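Local coordinates for superoxide dismutase (Clostridium difficile, PDB 3TJT), which probably converts superoxide radicals into hydrogen peroxide and molecular oxygen, using a bound iron or manganese ion, at residues 136-141 / 161-166; 4-9 / 51-56. All coordinates share one frame; numbering follows the deposited sequence.

Contact 1 (136-141 / 161-166); sequences LVATKD and TPIIGL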
# COMPACT_ATOMS: atom_id res chain seq x y z
N LEU A 136 -17.16 -8.09 -1.60
CA LEU A 136 -18.41 -8.76 -1.24
C LEU A 136 -18.16 -10.23 -1.50
O LEU A 136 -17.79 -10.62 -2.62
CB LEU A 136 -19.58 -8.25 -2.10
CG LEU A 136 -20.90 -9.02 -1.97
CD1 LEU A 136 -21.48 -8.82 -0.58
CD2 LEU A 136 -21.89 -8.57 -3.04
N VAL A 137 -18.31 -11.06 -0.47
CA VAL A 137 -17.99 -12.47 -0.61
C VAL A 137 -19.17 -13.34 -0.18
O VAL A 137 -20.05 -12.89 0.53
CB VAL A 137 -16.75 -12.86 0.23
CG1 VAL A 137 -15.50 -12.11 -0.25
CG2 VAL A 137 -17.01 -12.63 1.71
N ALA A 138 -19.15 -14.59 -0.64
CA ALA A 138 -20.18 -15.55 -0.25
C ALA A 138 -19.54 -16.82 0.31
O ALA A 138 -18.50 -17.28 -0.19
CB ALA A 138 -21.06 -15.90 -1.43
N THR A 139 -20.15 -17.38 1.34
CA THR A 139 -19.79 -18.71 1.78
C THR A 139 -20.31 -19.73 0.77
O THR A 139 -21.06 -19.38 -0.15
CB THR A 139 -20.38 -19.03 3.16
OG1 THR A 139 -21.81 -18.95 3.08
CG2 THR A 139 -19.88 -18.04 4.19
N LYS A 140 -19.93 -20.99 0.93
CA LYS A 140 -20.37 -22.03 0.02
C LYS A 140 -21.89 -22.12 -0.05
O LYS A 140 -22.44 -22.53 -1.07
CB LYS A 140 -19.76 -23.38 0.40
CG LYS A 140 -18.27 -23.48 0.10
CD LYS A 140 -17.68 -24.80 0.61
CE LYS A 140 -16.23 -24.97 0.16
NZ LYS A 140 -15.36 -23.82 0.55
N ASP A 141 -22.56 -21.72 1.02
CA ASP A 141 -24.02 -21.82 1.08
C ASP A 141 -24.74 -20.54 0.61
O ASP A 141 -25.97 -20.47 0.64
CB ASP A 141 -24.48 -22.20 2.49
CG ASP A 141 -24.53 -21.02 3.44
OD1 ASP A 141 -23.47 -20.63 3.98
OD2 ASP A 141 -25.64 -20.48 3.66
N THR A 161 -15.95 -16.87 -1.58
CA THR A 161 -16.01 -16.66 -3.02
C THR A 161 -16.30 -15.19 -3.31
O THR A 161 -17.32 -14.67 -2.88
CB THR A 161 -17.11 -17.52 -3.65
OG1 THR A 161 -16.80 -18.91 -3.44
CG2 THR A 161 -17.22 -17.26 -5.14
N PRO A 162 -15.39 -14.52 -4.04
CA PRO A 162 -15.58 -13.09 -4.34
C PRO A 162 -16.74 -12.89 -5.31
O PRO A 162 -16.81 -13.59 -6.32
CB PRO A 162 -14.27 -12.68 -5.01
CG PRO A 162 -13.32 -13.80 -4.79
CD PRO A 162 -14.13 -15.04 -4.58
N ILE A 163 -17.60 -11.94 -5.00
CA ILE A 163 -18.76 -11.61 -5.83
C ILE A 163 -18.50 -10.28 -6.55
O ILE A 163 -18.58 -10.21 -7.77
CB ILE A 163 -20.03 -11.53 -4.98
CG1 ILE A 163 -20.24 -12.86 -4.22
CG2 ILE A 163 -21.26 -11.22 -5.86
CD1 ILE A 163 -20.24 -14.09 -5.12
N ILE A 164 -18.21 -9.23 -5.79
CA ILE A 164 -17.55 -8.05 -6.36
C ILE A 164 -16.34 -7.70 -5.50
O ILE A 164 -16.22 -8.15 -4.36
CB ILE A 164 -18.49 -6.82 -6.50
CG1 ILE A 164 -18.75 -6.16 -5.14
CG2 ILE A 164 -19.79 -7.18 -7.24
CD1 ILE A 164 -19.53 -4.83 -5.23
N GLY A 165 -15.43 -6.90 -6.03
CA GLY A 165 -14.26 -6.50 -5.27
C GLY A 165 -13.69 -5.21 -5.82
O GLY A 165 -13.78 -4.98 -7.03
N LEU A 166 -13.13 -4.38 -4.95
CA LEU A 166 -12.59 -3.07 -5.33
C LEU A 166 -11.14 -2.94 -4.88
O LEU A 166 -10.81 -3.11 -3.70
CB LEU A 166 -13.42 -1.95 -4.69
CG LEU A 166 -12.92 -0.50 -4.88
CD1 LEU A 166 -12.80 -0.15 -6.37
CD2 LEU A 166 -13.85 0.47 -4.15
O HOH W 1 -17.40 -19.94 -0.99
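With CG anti to its backbone N (chi1 171°), Leu136 meets Ile163, whose CG2 is likewise anti to its own N while CG1 (chi1 -56°) lies beside that N. The two side chains cross obliquely: Leu136 CD2 touches Ile163 CG2 at 3.9 Å, and the other branch of the isoleucine runs toward Ala138, its CD1 lying 4.2 Å from Ala138 CB. Ile164 adds its CG1, 3.8 Å from Leu136 CB, so two consecutive isoleucines face one leucine.

The backbone accounts for this doubling. Leu136 O takes a nearly axial bond from Ile163 N (2.7 Å) and a weak, longer one from Ile164 N, whereas Leu136 N donates to Ile164 O at 2.9 Å. Beyond the irregularity the antiparallel ladder is regular: Ala138 and Thr161 form a hydrogen-bonded pair through both N-H groups, and Val137 sits against Pro162 as a non-hydrogen-bonded pair, with Val137 CA making a CH···O contact to Thr161 O. At the outer end, one water donates to Ala138 O and accepts from Thr161 OG1 (2.7 Å), tying the hydroxyl to the opposite strand.

Helix 194-202 packs against the isoleucines through Tyr201, Trp194 and Ala197, and Asn200 ND2 binds Ile163 O, the carbonyl at the corner. Strand 144-150 flanks 132-138 on its other edge. Ile163 and Ile164 set opposite Leu136 make a classic beta bulge, here in the three-stranded antiparallel sheet of the C-terminal domain of iron/manganese superoxide dismutases, on the strand that leads to the iron ligand Asp167.

Contact 2 (4-9 / 51-56); sequences NKFKVK and ELYNYS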
# COMPACT_ATOMS: atom_id res chain seq x y z
N ASN A 4 1.91 -23.46 -21.51
CA ASN A 4 0.86 -23.43 -20.49
C ASN A 4 1.15 -22.42 -19.39
O ASN A 4 0.68 -22.58 -18.26
CB ASN A 4 0.66 -24.82 -19.89
CG ASN A 4 1.94 -25.40 -19.32
OD1 ASN A 4 3.03 -24.84 -19.51
ND2 ASN A 4 1.83 -26.52 -18.61
N LYS A 5 1.93 -21.39 -19.70
CA LYS A 5 2.19 -20.33 -18.72
C LYS A 5 0.93 -19.49 -18.49
O LYS A 5 0.03 -19.46 -19.33
CB LYS A 5 3.35 -19.46 -19.17
CG LYS A 5 4.68 -20.21 -19.17
CD LYS A 5 5.86 -19.28 -19.32
CE LYS A 5 7.17 -20.06 -19.20
NZ LYS A 5 8.35 -19.15 -19.29
N PHE A 6 0.87 -18.82 -17.34
CA PHE A 6 -0.25 -17.94 -17.05
C PHE A 6 -0.21 -16.73 -17.97
O PHE A 6 0.85 -16.28 -18.37
CB PHE A 6 -0.25 -17.55 -15.57
CG PHE A 6 -0.54 -18.70 -14.66
CD1 PHE A 6 -1.84 -19.10 -14.42
CD2 PHE A 6 0.50 -19.44 -14.10
CE1 PHE A 6 -2.12 -20.19 -13.60
CE2 PHE A 6 0.24 -20.53 -13.28
CZ PHE A 6 -1.08 -20.91 -13.03
N LYS A 7 -1.39 -16.24 -18.34
CA LYS A 7 -1.45 -15.12 -19.27
C LYS A 7 -2.30 -13.97 -18.76
O LYS A 7 -3.21 -14.16 -17.97
CB LYS A 7 -1.92 -15.59 -20.65
CG LYS A 7 -1.06 -16.73 -21.19
CD LYS A 7 -1.15 -16.87 -22.70
CE LYS A 7 0.00 -17.73 -23.22
NZ LYS A 7 0.12 -19.01 -22.47
N VAL A 8 -1.98 -12.77 -19.22
CA VAL A 8 -2.81 -11.61 -18.92
C VAL A 8 -4.06 -11.65 -19.80
O VAL A 8 -3.96 -11.72 -21.02
CB VAL A 8 -2.04 -10.31 -19.21
CG1 VAL A 8 -2.99 -9.13 -19.23
CG2 VAL A 8 -0.93 -10.12 -18.18
N LYS A 9 -5.23 -11.61 -19.18
CA LYS A 9 -6.48 -11.53 -19.93
C LYS A 9 -6.61 -10.13 -20.53
O LYS A 9 -6.49 -9.13 -19.82
CB LYS A 9 -7.66 -11.83 -19.02
CG LYS A 9 -9.02 -11.70 -19.70
CD LYS A 9 -10.12 -12.28 -18.83
CE LYS A 9 -11.49 -12.21 -19.51
NZ LYS A 9 -12.53 -12.86 -18.67
N GLU A 51 5.25 -28.19 -13.20
CA GLU A 51 3.95 -28.84 -13.05
C GLU A 51 2.91 -27.88 -12.48
O GLU A 51 1.71 -28.07 -12.67
CB GLU A 51 4.04 -30.10 -12.19
CG GLU A 51 4.42 -29.85 -10.74
CD GLU A 51 4.90 -31.12 -10.06
OE1 GLU A 51 4.05 -31.97 -9.71
OE2 GLU A 51 6.13 -31.28 -9.90
N LEU A 52 3.35 -26.84 -11.79
CA LEU A 52 2.42 -25.89 -11.19
C LEU A 52 1.73 -25.01 -12.23
O LEU A 52 0.71 -24.36 -11.94
CB LEU A 52 3.11 -25.03 -10.13
CG LEU A 52 3.58 -25.81 -8.89
CD1 LEU A 52 4.32 -24.87 -7.94
CD2 LEU A 52 2.38 -26.47 -8.17
N TYR A 53 2.25 -24.98 -13.45
CA TYR A 53 1.58 -24.25 -14.53
C TYR A 53 0.24 -24.92 -14.85
O TYR A 53 -0.62 -24.32 -15.47
CB TYR A 53 2.42 -24.19 -15.80
CG TYR A 53 3.65 -23.30 -15.73
CD1 TYR A 53 3.54 -21.94 -15.44
CD2 TYR A 53 4.92 -23.82 -15.97
CE1 TYR A 53 4.67 -21.14 -15.38
CE2 TYR A 53 6.04 -23.03 -15.92
CZ TYR A 53 5.92 -21.69 -15.62
OH TYR A 53 7.06 -20.91 -15.57
N ASN A 54 0.08 -26.17 -14.42
CA ASN A 54 -1.18 -26.87 -14.63
C ASN A 54 -2.20 -26.68 -13.52
O ASN A 54 -3.34 -27.13 -13.63
CB ASN A 54 -0.93 -28.36 -14.90
CG ASN A 54 -0.20 -28.59 -16.22
OD1 ASN A 54 -0.42 -27.87 -17.19
ND2 ASN A 54 0.66 -29.60 -16.25
N TYR A 55 -1.81 -26.00 -12.44
CA TYR A 55 -2.77 -25.56 -11.44
C TYR A 55 -3.50 -24.34 -12.00
O TYR A 55 -2.92 -23.57 -12.77
CB TYR A 55 -2.08 -25.13 -10.15
CG TYR A 55 -1.57 -26.22 -9.22
CD1 TYR A 55 -1.08 -27.43 -9.70
CD2 TYR A 55 -1.54 -26.00 -7.84
CE1 TYR A 55 -0.58 -28.40 -8.82
CE2 TYR A 55 -1.05 -26.96 -6.97
CZ TYR A 55 -0.58 -28.15 -7.46
OH TYR A 55 -0.10 -29.09 -6.56
N SER A 56 -4.75 -24.14 -11.60
CA SER A 56 -5.43 -22.88 -11.86
C SER A 56 -4.94 -21.85 -10.84
O SER A 56 -4.36 -22.22 -9.82
CB SER A 56 -6.93 -23.06 -11.73
OG SER A 56 -7.28 -23.35 -10.39
O HOH W 2 -1.12 -21.66 -16.65
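The 3-10 segment ending at Asn54, which follows the long helix 24-46 of the alpha-hairpin domain, receives the N-terminal arm on the ring of Tyr53. Lys5 lies side by side with that ring and points the same way; its CG stands over one face in a CH-pi contact, 4.2 Å from the ring centroid and offset toward the rim, and its CE reaches Tyr53 OH at 3.7 Å.

Asn4 approaches from the base of the tyrosine, the two side chains crossing at about a right angle with the amide plane 47° from the ring, and its ND2 is 3.7 Å from Tyr53 CB. The same ND2 donates to Asn54 OD1 at 3.0 Å; the acceptor lies near the Asn4 amide plane, but the donor sits above the carbonyl plane of Asn54, and the two amide planes are 61° apart. Phe6 presents its ring edge to backbone carbonyls, CZ lying 3.2 Å from Tyr55 O with Leu52 O also at the edge, and Phe6 CD2 comes to the edge of the Tyr53 ring, 4.2 Å from Tyr53 CD1. A water over the centre of one Phe6 face lies 2.6 Å from Asn4 O and 3.0 Å from Tyr53 O.

Tyr53 OH is hydrogen-bonded to Asn43 O of helix 24-46, while Phe6 also packs on Asn43 and on Leu57 and Leu60 of helix 57-62.

From the N terminus, the arm 4-9 runs beside helix 24-46, and contact 2 closes the first loop when the chain, having traversed that helix, reaches 51-56 just before helix 57-62. Helix 72-90 and the helices 101-111 and 114-127 follow before contact 1 opens at 136-141 in strand 132-138. It closes at 161-166, after strand 144-150 has been laid on the other edge of 132-138. The two closures are therefore in series, neither nested nor crossed. Their centres are about 23 Å apart and they do not touch: contact 2 holds the N-terminal arm to the connection between helices 24-46 and 57-62, contact 1 pairs strands 132-138 and 161-167, and the iron ligands come from both domains.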